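Local atomic coordinates of glycosyl hydrolase family 62 protein (Coprinopsis cinerea, PDB entry 5B6T), a protein that hydrolyses alpha-L-arabinofuranoside linkages, probably removing arabinose side groups from arabinoxylan in plant hemicellulose. Residues S3-S8 with N244-A249; K17-R22 with F68-Q73; G49-Y54 with A74-G79; F223-S228 with A237-E242. All blocks are in the same frame, centred on the assembly; numbering follows the deposited sequence. Where two conformers were deposited one is given.

Interaction 1. Residues S3-S8 with N244-A249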
loop_
_atom_site.group_PDB
_atom_site.type_symbol
_atom_site.label_atom_id
_atom_site.label_comp_id
_atom_site.label_asym_id
_atom_site.label_seq_id
_atom_site.Cartn_x
_atom_site.Cartn_y
_atom_site.Cartn_z
ATOM N N SER A 3 10.986 -7.465 16.984
ATOM C CA SER A 3 10.036 -8.526 16.689
ATOM C C SER A 3 8.694 -8.246 17.351
ATOM O O SER A 3 7.781 -9.065 17.317
ATOM C CB SER A 3 10.615 -9.880 17.147
ATOM O OG SER A 3 10.780 -9.885 18.553
ATOM N N SER A 4 8.572 -7.086 17.973
ATOM C CA SER A 4 7.284 -6.581 18.444
ATOM C C SER A 4 7.289 -5.079 18.185
ATOM O O SER A 4 8.348 -4.478 17.997
ATOM C CB SER A 4 7.031 -6.872 19.933
ATOM O OG SER A 4 7.951 -6.177 20.739
ATOM N N PHE A 5 6.088 -4.496 18.133
ATOM C CA PHE A 5 5.916 -3.093 17.781
ATOM C C PHE A 5 4.963 -2.372 18.694
ATOM O O PHE A 5 4.000 -2.925 19.176
ATOM C CB PHE A 5 5.425 -2.984 16.325
ATOM C CG PHE A 5 6.397 -3.547 15.362
ATOM C CD1 PHE A 5 7.417 -2.754 14.860
ATOM C CD2 PHE A 5 6.409 -4.911 15.079
ATOM C CE1 PHE A 5 8.377 -3.310 14.023
ATOM C CE2 PHE A 5 7.368 -5.449 14.255
ATOM C CZ PHE A 5 8.340 -4.642 13.725
ATOM N N ARG A 6 5.265 -1.099 18.928
ATOM C CA ARG A 6 4.347 -0.174 19.559
ATOM C C ARG A 6 4.349 1.131 18.790
ATOM O O ARG A 6 5.384 1.572 18.282
ATOM C CB ARG A 6 4.704 0.057 21.031
ATOM C CG ARG A 6 4.290 -1.175 21.834
ATOM C CD ARG A 6 4.237 -0.932 23.323
ATOM N NE ARG A 6 3.442 0.248 23.647
ATOM C CZ ARG A 6 2.117 0.342 23.684
ATOM N NH1 ARG A 6 1.312 -0.679 23.433
ATOM N NH2 ARG A 6 1.593 1.517 24.015
ATOM N N TRP A 7 3.184 1.763 18.737
ATOM C CA TRP A 7 2.990 2.963 17.907
ATOM C C TRP A 7 2.227 4.030 18.663
ATOM O O TRP A 7 1.425 3.743 19.576
ATOM C CB TRP A 7 2.160 2.662 16.646
ATOM C CG TRP A 7 2.609 1.495 15.852
ATOM C CD1 TRP A 7 2.177 0.213 15.992
ATOM C CD2 TRP A 7 3.570 1.494 14.785
ATOM N NE1 TRP A 7 2.811 -0.582 15.075
ATOM C CE2 TRP A 7 3.671 0.175 14.324
ATOM C CE3 TRP A 7 4.365 2.478 14.191
ATOM C CZ2 TRP A 7 4.536 -0.194 13.280
ATOM C CZ3 TRP A 7 5.201 2.134 13.147
ATOM C CH2 TRP A 7 5.283 0.792 12.698
ATOM N N SER A 8 2.414 5.264 18.194
ATOM C CA SER A 8 1.575 6.401 18.545
ATOM C C SER A 8 0.953 6.945 17.262
ATOM O O SER A 8 1.672 7.245 16.297
ATOM C CB SER A 8 2.395 7.507 19.225
ATOM O OG SER A 8 1.566 8.641 19.469
ATOM N N ASN A 244 0.595 -10.279 19.266
ATOM C CA ASN A 244 1.867 -9.697 18.885
ATOM C C ASN A 244 1.785 -9.239 17.420
ATOM O O ASN A 244 2.317 -9.883 16.524
ATOM C CB ASN A 244 3.049 -10.621 19.125
ATOM C CG ASN A 244 4.351 -9.940 18.810
ATOM O OD1 ASN A 244 4.534 -8.757 19.141
ATOM N ND2 ASN A 244 5.264 -10.656 18.154
ATOM N N PRO A 245 1.076 -8.130 17.186
ATOM C CA PRO A 245 0.738 -7.748 15.809
ATOM C C PRO A 245 1.764 -6.781 15.229
ATOM O O PRO A 245 2.492 -6.137 15.976
ATOM C CB PRO A 245 -0.604 -7.057 15.987
ATOM C CG PRO A 245 -0.498 -6.387 17.327
ATOM C CD PRO A 245 0.286 -7.359 18.169
ATOM N N PHE A 246 1.795 -6.603 13.907
ATOM C CA PHE A 246 2.610 -5.518 13.407
ATOM C C PHE A 246 1.934 -4.209 13.822
ATOM O O PHE A 246 2.567 -3.335 14.410
ATOM C CB PHE A 246 2.803 -5.593 11.888
ATOM C CG PHE A 246 3.648 -4.490 11.372
ATOM C CD1 PHE A 246 5.032 -4.507 11.561
ATOM C CD2 PHE A 246 3.061 -3.401 10.727
ATOM C CE1 PHE A 246 5.827 -3.455 11.098
ATOM C CE2 PHE A 246 3.832 -2.340 10.278
ATOM C CZ PHE A 246 5.225 -2.370 10.458
ATOM N N ALA A 247 0.649 -4.071 13.502
ATOM C CA ALA A 247 -0.105 -2.873 13.859
ATOM C C ALA A 247 -1.569 -3.269 14.001
ATOM O O ALA A 247 -2.131 -3.890 13.108
ATOM C CB ALA A 247 0.077 -1.784 12.808
ATOM N N ARG A 248 -2.166 -2.899 15.124
ATOM C CA ARG A 248 -3.515 -3.307 15.486
ATOM C C ARG A 248 -3.971 -2.390 16.620
ATOM O O ARG A 248 -3.136 -1.745 17.247
ATOM C CB ARG A 248 -3.495 -4.763 15.958
ATOM C CG ARG A 248 -4.879 -5.376 16.223
ATOM C CD ARG A 248 -4.805 -6.903 16.297
ATOM N NE ARG A 248 -6.122 -7.438 16.600
ATOM C CZ ARG A 248 -6.562 -7.823 17.806
ATOM N NH1 ARG A 248 -5.785 -7.843 18.887
ATOM N NH2 ARG A 248 -7.826 -8.221 17.918
ATOM N N ALA A 249 -5.267 -2.289 16.869
ATOM C CA ALA A 249 -5.726 -1.406 17.947
ATOM C C ALA A 249 -4.984 -1.652 19.259
ATOM O O ALA A 249 -4.782 -0.698 20.028
ATOM C CB ALA A 249 -7.221 -1.574 18.159
HETATM O O HOH W 1 3.756 -6.160 18.426
#
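Phe5, Trp7 and Phe246 form an aromatic cluster that joins the chain's N-terminal segment to the loop before strand 252-254 in the five-bladed beta-propeller of this family. The edge of Phe246 points at the face of Phe5: CD1 of Phe246 lies 3.7 Å from Phe5 CE2, over the ring but offset toward its rim. In an offset edge-to-face pair, Trp7 turns the edge of its six-membered ring to the face of Phe246, with Trp7 CZ2 3.6 Å from Phe246 CZ. CG of Phe246 stands anti to the backbone N (chi1 -179°), beside the carbonyl carbon, and the ring beyond it meets both neighbours. Tryptophan suits its place by adding a donor to its apolar bulk: Trp7 NE1 bonds Phe246 O at 2.8 Å, nearly straight (167°) and in the plane of both indole and carbonyl. The small Ala247 packs its CB beside the same nitrogen.

Polar groups take over toward the exposed end. Asn244 ND2 gives an almost linear bond to Ser3 O at 3.1 Å, and Asn244 OD1 approaches Ser4 CB. A water accepts from Phe5 N and lies within donating distance of Asn244 OD1 and Pro245 O.

Farther out, strand 305-311 packs against Phe5 and Trp7 through Gln311 and also touches Trp7 through Leu309, while Phe246 and Ala247 both face Phe223 in a classic beta bulge. Asn251 ND2 bonds both Phe5 O and Phe246 O, so the latter carbonyl accepts from this amide as well as from Trp7 NE1.

Interaction 2. Residues K17-R22 with F68-Q73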
loop_
_atom_site.group_PDB
_atom_site.type_symbol
_atom_site.label_atom_id
_atom_site.label_comp_id
_atom_site.label_asym_id
_atom_site.label_seq_id
_atom_site.Cartn_x
_atom_site.Cartn_y
_atom_site.Cartn_z
ATOM N N LYS A 17 -12.313 15.947 0.126
ATOM C CA LYS A 17 -12.727 17.337 -0.024
ATOM C C LYS A 17 -14.241 17.409 -0.077
ATOM O O LYS A 17 -14.916 16.422 -0.349
ATOM C CB LYS A 17 -12.155 17.927 -1.305
ATOM C CG LYS A 17 -10.635 17.966 -1.313
ATOM C CD LYS A 17 -10.087 18.903 -0.242
ATOM C CE LYS A 17 -8.566 18.981 -0.338
ATOM N NZ LYS A 17 -7.979 19.644 0.837
ATOM N N SER A 18 -14.772 18.588 0.251
ATOM C CA SER A 18 -16.185 18.862 0.081
ATOM C C SER A 18 -16.395 19.501 -1.276
ATOM O O SER A 18 -16.410 20.709 -1.398
ATOM C CB SER A 18 -16.691 19.798 1.162
ATOM O OG SER A 18 -18.090 19.903 1.053
ATOM N N ASP A 19 -16.485 18.675 -2.292
ATOM C CA ASP A 19 -16.702 19.112 -3.666
ATOM C C ASP A 19 -17.730 18.206 -4.299
ATOM O O ASP A 19 -18.272 17.277 -3.645
ATOM C CB ASP A 19 -15.372 19.169 -4.425
ATOM C CG ASP A 19 -14.679 17.802 -4.565
ATOM O OD1 ASP A 19 -15.367 16.771 -4.544
ATOM O OD2 ASP A 19 -13.433 17.824 -4.752
ATOM N N SER A 20 -18.070 18.474 -5.569
ATOM C CA SER A 20 -19.175 17.739 -6.184
ATOM C C SER A 20 -18.926 16.248 -6.344
ATOM O O SER A 20 -19.863 15.497 -6.544
ATOM C CB SER A 20 -19.581 18.338 -7.522
ATOM O OG SER A 20 -18.512 18.369 -8.431
ATOM N N ARG A 21 -17.663 15.820 -6.242
ATOM C CA ARG A 21 -17.352 14.393 -6.356
ATOM C C ARG A 21 -17.891 13.603 -5.170
ATOM O O ARG A 21 -18.131 12.414 -5.293
ATOM C CB ARG A 21 -15.837 14.156 -6.538
ATOM C CG ARG A 21 -15.311 14.722 -7.851
ATOM C CD ARG A 21 -13.812 14.545 -7.995
ATOM N NE ARG A 21 -13.377 15.055 -9.285
ATOM C CZ ARG A 21 -12.678 14.363 -10.186
ATOM N NH1 ARG A 21 -12.290 13.121 -9.941
ATOM N NH2 ARG A 21 -12.338 14.939 -11.330
ATOM N N ARG A 22 -18.136 14.269 -4.039
ATOM C CA ARG A 22 -18.729 13.608 -2.856
ATOM C C ARG A 22 -18.015 12.294 -2.554
ATOM O O ARG A 22 -18.641 11.271 -2.332
ATOM C CB ARG A 22 -20.224 13.309 -3.025
ATOM C CG ARG A 22 -21.095 14.477 -3.426
ATOM C CD ARG A 22 -21.082 15.549 -2.409
ATOM N NE ARG A 22 -21.929 16.684 -2.801
ATOM C CZ ARG A 22 -21.662 17.949 -2.497
ATOM N NH1 ARG A 22 -20.547 18.264 -1.831
ATOM N NH2 ARG A 22 -22.498 18.905 -2.887
ATOM N N PHE A 68 -6.026 18.659 -3.681
ATOM C CA PHE A 68 -6.046 17.401 -4.407
ATOM C C PHE A 68 -5.821 17.665 -5.884
ATOM O O PHE A 68 -6.385 18.612 -6.444
ATOM C CB PHE A 68 -7.410 16.754 -4.247
ATOM C CG PHE A 68 -7.638 16.056 -2.919
ATOM C CD1 PHE A 68 -6.737 16.153 -1.852
ATOM C CD2 PHE A 68 -8.759 15.256 -2.762
ATOM C CE1 PHE A 68 -6.982 15.496 -0.648
ATOM C CE2 PHE A 68 -8.997 14.588 -1.574
ATOM C CZ PHE A 68 -8.096 14.706 -0.511
ATOM N N TYR A 69 -5.030 16.813 -6.529
ATOM C CA TYR A 69 -5.031 16.740 -7.998
ATOM C C TYR A 69 -5.668 15.416 -8.342
ATOM O O TYR A 69 -5.062 14.343 -8.146
ATOM C CB TYR A 69 -3.616 16.856 -8.632
ATOM C CG TYR A 69 -3.677 17.156 -10.106
ATOM C CD1 TYR A 69 -4.000 16.179 -11.011
ATOM C CD2 TYR A 69 -3.373 18.426 -10.590
ATOM C CE1 TYR A 69 -4.073 16.475 -12.371
ATOM C CE2 TYR A 69 -3.430 18.720 -11.941
ATOM C CZ TYR A 69 -3.780 17.736 -12.820
ATOM O OH TYR A 69 -3.884 18.016 -14.176
ATOM N N TYR A 70 -6.872 15.479 -8.911
ATOM C CA TYR A 70 -7.579 14.285 -9.341
ATOM C C TYR A 70 -6.954 13.738 -10.633
ATOM O O TYR A 70 -6.937 14.403 -11.664
ATOM C CB TYR A 70 -9.046 14.610 -9.534
ATOM C CG TYR A 70 -9.776 14.927 -8.240
ATOM C CD1 TYR A 70 -10.009 13.940 -7.293
ATOM C CD2 TYR A 70 -10.251 16.214 -7.974
ATOM C CE1 TYR A 70 -10.665 14.221 -6.090
ATOM C CE2 TYR A 70 -10.908 16.500 -6.795
ATOM C CZ TYR A 70 -11.131 15.497 -5.857
ATOM O OH TYR A 70 -11.831 15.739 -4.678
ATOM N N LEU A 71 -6.414 12.518 -10.561
ATOM C CA LEU A 71 -5.582 12.020 -11.649
ATOM C C LEU A 71 -6.374 11.616 -12.881
ATOM O O LEU A 71 -5.777 11.363 -13.934
ATOM C CB LEU A 71 -4.658 10.893 -11.177
ATOM C CG LEU A 71 -3.602 11.345 -10.175
ATOM C CD1 LEU A 71 -2.879 10.120 -9.631
ATOM C CD2 LEU A 71 -2.611 12.326 -10.806
ATOM N N ASP A 72 -7.702 11.606 -12.781
ATOM C CA ASP A 72 -8.516 11.419 -13.987
ATOM C C ASP A 72 -8.406 12.586 -14.976
ATOM O O ASP A 72 -8.805 12.450 -16.133
ATOM C CB ASP A 72 -9.980 11.073 -13.637
ATOM C CG ASP A 72 -10.742 12.205 -12.915
ATOM O OD1 ASP A 72 -10.385 13.363 -13.004
ATOM O OD2 ASP A 72 -11.829 11.903 -12.356
ATOM N N GLN A 73 -7.826 13.701 -14.546
ATOM C CA GLN A 73 -7.509 14.823 -15.428
ATOM C C GLN A 73 -6.218 14.634 -16.254
ATOM O O GLN A 73 -5.958 15.393 -17.206
ATOM C CB GLN A 73 -7.461 16.146 -14.637
ATOM C CG GLN A 73 -8.765 16.479 -13.951
ATOM C CD GLN A 73 -9.937 16.524 -14.893
ATOM O OE1 GLN A 73 -10.833 15.652 -14.855
ATOM N NE2 GLN A 73 -9.943 17.505 -15.752
HETATM O O HOH W 2 -12.299 14.436 -2.286
#
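This surface contact packs the loop at residues 17-22 against strand 68-70, an outermost strand of a four-stranded antiparallel blade in the beta-propeller, and the 3-10 segment 71-73 that follows it, by cation-pi stacking and a salt bridge. The guanidinium of Arg21 lies flat on the Tyr70 ring, planes 7° apart and centres 3.9 Å apart. Because the arginine chain is extended from CG to NE, with CD anti to CA (chi2 177°), the methylene CD also sits over the ring centre, 3.5 Å from the centroid, and the charged end slides past toward Asp72. There it grips the carboxylate end-on: NH1 bonds Asp72 OD2 at 2.7 Å, and NH2 bonds Asp72 OD1 at 3.0 Å, on the syn lone pair of that oxygen. Arginine suits this place because it offers a flat cation to a ring and two N-H groups to an acid at once.

The phenol tip is held too. Tyr70 OH donates to the syn lone pair of Asp19 OD2 at 2.6 Å, while Asp19 OD1 accepts from Arg21 N in an Asx turn, within a type I turn. Lys17 lays its aliphatic chain over Phe68, CG 3.8 Å from the ring centroid, and sends NZ to Ala66 O. A water accepts from Lys17 N and donates to Tyr70 OH.

Interaction 3. Residues G49-Y54 with A74-G79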
loop_
_atom_site.group_PDB
_atom_site.type_symbol
_atom_site.label_atom_id
_atom_site.label_comp_id
_atom_site.label_asym_id
_atom_site.label_seq_id
_atom_site.Cartn_x
_atom_site.Cartn_y
_atom_site.Cartn_z
ATOM N N GLY A 49 -17.728 4.483 -7.372
ATOM C CA GLY A 49 -16.488 3.996 -7.962
ATOM C C GLY A 49 -15.229 4.491 -7.281
ATOM O O GLY A 49 -15.277 5.150 -6.239
ATOM N N TYR A 50 -14.125 4.113 -7.916
ATOM C CA TYR A 50 -12.779 4.394 -7.452
ATOM C C TYR A 50 -11.979 5.064 -8.526
ATOM O O TYR A 50 -12.046 4.687 -9.692
ATOM C CB TYR A 50 -12.067 3.099 -7.106
ATOM C CG TYR A 50 -12.508 2.497 -5.797
ATOM C CD1 TYR A 50 -13.712 1.828 -5.679
ATOM C CD2 TYR A 50 -11.693 2.577 -4.687
ATOM C CE1 TYR A 50 -14.120 1.293 -4.463
ATOM C CE2 TYR A 50 -12.064 2.041 -3.489
ATOM C CZ TYR A 50 -13.281 1.398 -3.359
ATOM O OH TYR A 50 -13.613 0.867 -2.119
ATOM N N ASN A 51 -11.160 6.034 -8.121
ATOM C CA ASN A 51 -10.109 6.576 -8.995
ATOM C C ASN A 51 -8.941 6.978 -8.054
ATOM O O ASN A 51 -8.866 6.507 -6.922
ATOM C CB ASN A 51 -10.669 7.693 -9.915
ATOM C CG ASN A 51 -9.874 7.881 -11.225
ATOM O OD1 ASN A 51 -10.271 7.415 -12.313
ATOM N ND2 ASN A 51 -8.828 8.651 -11.159
ATOM N N LEU A 52 -8.040 7.812 -8.522
ATOM C CA LEU A 52 -6.804 8.103 -7.807
ATOM C C LEU A 52 -6.609 9.601 -7.687
ATOM O O LEU A 52 -6.964 10.365 -8.581
ATOM C CB LEU A 52 -5.601 7.511 -8.561
ATOM C CG LEU A 52 -5.559 5.984 -8.723
ATOM C CD1 LEU A 52 -4.400 5.533 -9.615
ATOM C CD2 LEU A 52 -5.444 5.270 -7.384
ATOM N N VAL A 53 -5.990 9.983 -6.578
ATOM C CA VAL A 53 -5.676 11.386 -6.310
ATOM C C VAL A 53 -4.209 11.524 -5.855
ATOM O O VAL A 53 -3.658 10.626 -5.193
ATOM C CB VAL A 53 -6.675 11.956 -5.288
ATOM C CG1 VAL A 53 -6.540 11.288 -3.939
ATOM C CG2 VAL A 53 -6.566 13.476 -5.204
ATOM N N TYR A 54 -3.605 12.660 -6.228
ATOM C CA TYR A 54 -2.268 13.048 -5.853
ATOM C C TYR A 54 -2.374 14.240 -4.902
ATOM O O TYR A 54 -3.158 15.188 -5.143
ATOM C CB TYR A 54 -1.458 13.434 -7.086
ATOM C CG TYR A 54 -0.154 14.126 -6.810
ATOM C CD1 TYR A 54 0.932 13.417 -6.298
ATOM C CD2 TYR A 54 0.043 15.482 -7.108
ATOM C CE1 TYR A 54 2.142 14.036 -6.045
ATOM C CE2 TYR A 54 1.253 16.102 -6.842
ATOM C CZ TYR A 54 2.314 15.377 -6.333
ATOM O OH TYR A 54 3.526 15.997 -6.087
ATOM N N ALA A 74 -5.385 13.687 -15.815
ATOM C CA ALA A 74 -4.187 13.278 -16.540
ATOM C C ALA A 74 -4.597 12.223 -17.562
ATOM O O ALA A 74 -5.729 11.695 -17.531
ATOM C CB ALA A 74 -3.146 12.691 -15.562
ATOM N N PRO A 75 -3.655 11.853 -18.443
ATOM C CA PRO A 75 -3.955 10.740 -19.351
ATOM C C PRO A 75 -4.351 9.442 -18.623
ATOM O O PRO A 75 -5.089 8.628 -19.155
ATOM C CB PRO A 75 -2.668 10.603 -20.138
ATOM C CG PRO A 75 -2.155 12.030 -20.225
ATOM C CD PRO A 75 -2.454 12.598 -18.858
ATOM N N LEU A 76 -3.914 9.276 -17.366
ATOM C CA LEU A 76 -4.377 8.160 -16.546
ATOM C C LEU A 76 -5.912 7.969 -16.609
ATOM O O LEU A 76 -6.409 6.847 -16.728
ATOM C CB LEU A 76 -3.898 8.379 -15.098
ATOM C CG LEU A 76 -4.160 7.238 -14.114
ATOM C CD1 LEU A 76 -3.029 7.107 -13.093
ATOM C CD2 LEU A 76 -5.487 7.409 -13.379
ATOM N N GLY A 77 -6.638 9.078 -16.543
ATOM C CA GLY A 77 -8.034 9.126 -17.019
ATOM C C GLY A 77 -9.099 8.582 -16.095
ATOM O O GLY A 77 -8.804 8.100 -15.006
ATOM N N THR A 78 -10.355 8.771 -16.519
ATOM C CA THR A 78 -11.512 8.250 -15.828
ATOM C C THR A 78 -11.650 6.744 -16.008
ATOM O O THR A 78 -10.979 6.120 -16.834
ATOM C CB THR A 78 -12.820 8.922 -16.318
ATOM O OG1 THR A 78 -12.941 8.753 -17.731
ATOM C CG2 THR A 78 -12.854 10.399 -15.953
ATOM N N GLY A 79 -12.500 6.192 -15.168
ATOM C CA GLY A 79 -12.702 4.777 -15.079
ATOM C C GLY A 79 -12.196 4.310 -13.749
ATOM O O GLY A 79 -11.760 5.109 -12.938
#
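Asn51 extends from strand 49-57 toward the loop residues 77-79. Its CB lies 4.1 Å from Gly79 O. CG, anti to the backbone N (chi1 -155°), carries the amide toward two carbonyls, standing 3.8 Å from Gly79 O and 3.9 Å from Gly77 O. The tip is modelled with OD1 2.8 Å from Gly79 O and 3.1 Å from Gly77 O, but the amide is probably turned over; reversed, its nitrogen may donate to these oxygens. A short amide, able to donate, would suit a place beside two loop carbonyls.

In the five-bladed propeller, residues 74-79 lie in the connection from the outer strand 68-70 of one blade to strand 82-89, which begins the next. Leu76 reaches back from it, and its CD1 meets Leu52 CD1 at 4.1 Å, the two side chains crossing at about a right angle. Both leucines also touch Tyr99 of strand 94-100 in the following blade, an apolar seam between sheets. Glycine fits the loop: Gly77 has positive phi (80°), and the backbone angles of Gly79 (phi 113°) bring the place of a CB against the carbonyl of Thr78. Gly79 O also lies 3.3 Å from Tyr50 O, acceptor against acceptor, while the backbone of Tyr50 bonds that of Arg81.

Interaction 4. Residues F223-S228 with A237-E242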
loop_
_atom_site.group_PDB
_atom_site.type_symbol
_atom_site.label_atom_id
_atom_site.label_comp_id
_atom_site.label_asym_id
_atom_site.label_seq_id
_atom_site.Cartn_x
_atom_site.Cartn_y
_atom_site.Cartn_z
ATOM N N PHE A 223 -2.541 -5.524 10.791
ATOM C CA PHE A 223 -1.405 -5.994 10.005
ATOM C C PHE A 223 -0.570 -7.050 10.672
ATOM O O PHE A 223 -0.237 -6.933 11.853
ATOM C CB PHE A 223 -0.471 -4.824 9.579
ATOM C CG PHE A 223 -1.048 -4.049 8.447
ATOM C CD1 PHE A 223 -1.950 -2.996 8.696
ATOM C CD2 PHE A 223 -0.810 -4.444 7.156
ATOM C CE1 PHE A 223 -2.523 -2.322 7.642
ATOM C CE2 PHE A 223 -1.410 -3.780 6.101
ATOM C CZ PHE A 223 -2.282 -2.741 6.349
ATOM N N ARG A 224 -0.216 -8.054 9.867
ATOM C CA ARG A 224 0.752 -9.081 10.226
ATOM C C ARG A 224 2.050 -8.822 9.519
ATOM O O ARG A 224 2.072 -8.153 8.493
ATOM C CB ARG A 224 0.202 -10.460 9.858
ATOM C CG ARG A 224 -1.113 -10.782 10.573
ATOM C CD ARG A 224 -1.741 -12.085 10.131
ATOM N NE ARG A 224 -0.964 -13.256 10.527
ATOM C CZ ARG A 224 -0.938 -14.416 9.859
ATOM N NH1 ARG A 224 -1.670 -14.584 8.753
ATOM N NH2 ARG A 224 -0.185 -15.415 10.297
ATOM N N SER A 225 3.140 -9.373 10.057
ATOM C CA SER A 225 4.471 -9.157 9.486
ATOM C C SER A 225 5.321 -10.408 9.532
ATOM O O SER A 225 5.202 -11.237 10.459
ATOM C CB SER A 225 5.199 -8.031 10.223
ATOM O OG SER A 225 5.306 -8.291 11.631
ATOM N N TRP A 226 6.202 -10.487 8.535
ATOM C CA TRP A 226 7.147 -11.587 8.355
ATOM C C TRP A 226 8.436 -11.018 7.823
ATOM O O TRP A 226 8.451 -9.932 7.229
ATOM C CB TRP A 226 6.637 -12.596 7.317
ATOM C CG TRP A 226 5.371 -13.292 7.603
ATOM C CD1 TRP A 226 5.231 -14.576 8.055
ATOM C CD2 TRP A 226 4.040 -12.807 7.406
ATOM N NE1 TRP A 226 3.920 -14.918 8.156
ATOM C CE2 TRP A 226 3.158 -13.845 7.783
ATOM C CE3 TRP A 226 3.499 -11.598 6.959
ATOM C CZ2 TRP A 226 1.764 -13.703 7.734
ATOM C CZ3 TRP A 226 2.118 -11.480 6.903
ATOM C CH2 TRP A 226 1.287 -12.523 7.263
ATOM N N THR A 227 9.514 -11.790 7.960
ATOM C CA THR A 227 10.783 -11.446 7.292
ATOM C C THR A 227 11.358 -12.636 6.550
ATOM O O THR A 227 11.005 -13.796 6.830
ATOM C CB THR A 227 11.862 -10.950 8.274
ATOM O OG1 THR A 227 12.160 -12.008 9.209
ATOM C CG2 THR A 227 11.382 -9.717 9.039
ATOM N N SER A 228 12.262 -12.343 5.619
ATOM C CA SER A 228 12.908 -13.356 4.807
ATOM C C SER A 228 14.235 -12.834 4.299
ATOM O O SER A 228 14.419 -11.627 4.158
ATOM C CB SER A 228 12.067 -13.744 3.598
ATOM O OG SER A 228 12.686 -14.768 2.813
ATOM N N ALA A 237 7.467 -15.730 10.438
ATOM C CA ALA A 237 6.689 -14.789 11.252
ATOM C C ALA A 237 7.602 -13.833 11.998
ATOM O O ALA A 237 8.665 -14.238 12.500
ATOM C CB ALA A 237 5.779 -15.537 12.249
ATOM N N LEU A 238 7.218 -12.557 12.047
ATOM C CA LEU A 238 7.882 -11.571 12.860
ATOM C C LEU A 238 6.864 -11.248 13.940
ATOM O O LEU A 238 6.831 -11.943 14.990
ATOM C CB LEU A 238 8.325 -10.363 12.025
ATOM C CG LEU A 238 9.115 -9.289 12.783
ATOM C CD1 LEU A 238 10.486 -9.834 13.185
ATOM C CD2 LEU A 238 9.245 -8.029 11.960
ATOM N N ALA A 239 5.983 -10.278 13.690
ATOM C CA ALA A 239 4.860 -9.985 14.575
ATOM C C ALA A 239 3.591 -10.255 13.780
ATOM O O ALA A 239 3.131 -9.443 12.973
ATOM C CB ALA A 239 4.922 -8.552 15.065
ATOM N N ASP A 240 3.039 -11.451 13.947
ATOM C CA ASP A 240 1.967 -11.941 13.033
ATOM C C ASP A 240 0.758 -12.515 13.770
ATOM O O ASP A 240 -0.054 -13.228 13.180
ATOM C CB ASP A 240 2.533 -12.952 12.031
ATOM C CG ASP A 240 2.624 -14.349 12.603
ATOM O OD1 ASP A 240 2.990 -14.448 13.802
ATOM O OD2 ASP A 240 2.329 -15.316 11.863
ATOM N N GLN A 241 0.610 -12.169 15.055
ATOM C CA GLN A 241 -0.501 -12.680 15.843
ATOM C C GLN A 241 -1.279 -11.547 16.476
ATOM O O GLN A 241 -0.760 -10.446 16.676
ATOM C CB GLN A 241 0.023 -13.662 16.901
ATOM C CG GLN A 241 0.776 -14.859 16.323
ATOM C CD GLN A 241 -0.092 -15.759 15.451
ATOM O OE1 GLN A 241 -1.322 -15.852 15.643
ATOM N NE2 GLN A 241 0.523 -16.387 14.452
ATOM N N GLU A 242 -2.542 -11.794 16.779
ATOM C CA GLU A 242 -3.351 -10.757 17.424
ATOM C C GLU A 242 -2.702 -10.220 18.711
ATOM O O GLU A 242 -2.750 -9.012 18.984
ATOM C CB GLU A 242 -4.783 -11.214 17.663
ATOM C CG GLU A 242 -5.530 -11.404 16.356
ATOM C CD GLU A 242 -7.005 -11.678 16.504
ATOM O OE1 GLU A 242 -7.521 -11.707 17.649
ATOM O OE2 GLU A 242 -7.661 -11.800 15.442
HETATM O O HOH W 3 2.997 -17.216 9.760
HETATM O O HOH W 4 11.152 -13.526 11.366
#
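A classic beta bulge, with Leu238 and Ala239 both facing Ser225, interrupts the antiparallel pairing of strand 221-228 with the short edge strand 236-237 at the rim of a propeller blade. Trp226 and Ala237 form a non-hydrogen-bonded pair just before it. Leu238 N then donates to Ser225 O at 2.9 Å, and Ala239 O takes two bonds from the same face of its plane, from Ser225 N at 2.9 Å and Ser225 OG at 2.8 Å. Serine suits the bulge because its hydroxyl, lying between the backbone N and carbonyl carbon (chi1 57°), reaches the displaced backbone directly.

Arg224 holds the next residue side-on. NE bonds Asp240 O at 2.8 Å, and NH2 forms a salt bridge with Asp240 OD2 at 3.0 Å, approaching from above the carboxylate plane. The chain bends at chi3 (68°) to place NE. Trp226 CZ2 lies over the centre of one guanidinium face, and a water joins Trp226 NE1 to Asp240 OD2. Arg224 NH1 goes to Arg192 O.

Asp240 and Arg224 are buried, so the ion pair probably offsets the cost of enclosing either charge, while the three arginine nitrogens each satisfy a different acceptor.

How the interactions relate
Interactions 1 and 4 adjoin on one side of the propeller, their centres about 10 Å apart; interactions 2 and 3 form a second pair whose centres lie about 33 to 36 Å from those of the first. Probable backbone bonds join each pair: Phe223 to Phe246 and Ala247 in one, and in the other Tyr69 and Leu71 to Tyr54 and Leu52, where 49-57 and 68-70 are neighbouring strands of one blade. Depth alone does not set the chemistry. Interaction 1 is buried and mainly aromatic, whereas interaction 4, also buried, relies on backbone bonds and a paired charge. Interaction 2, on the surface, stacks a cation on a ring, and the partly buried interaction 3 combines a small leucine contact with amide and glycine carbonyls.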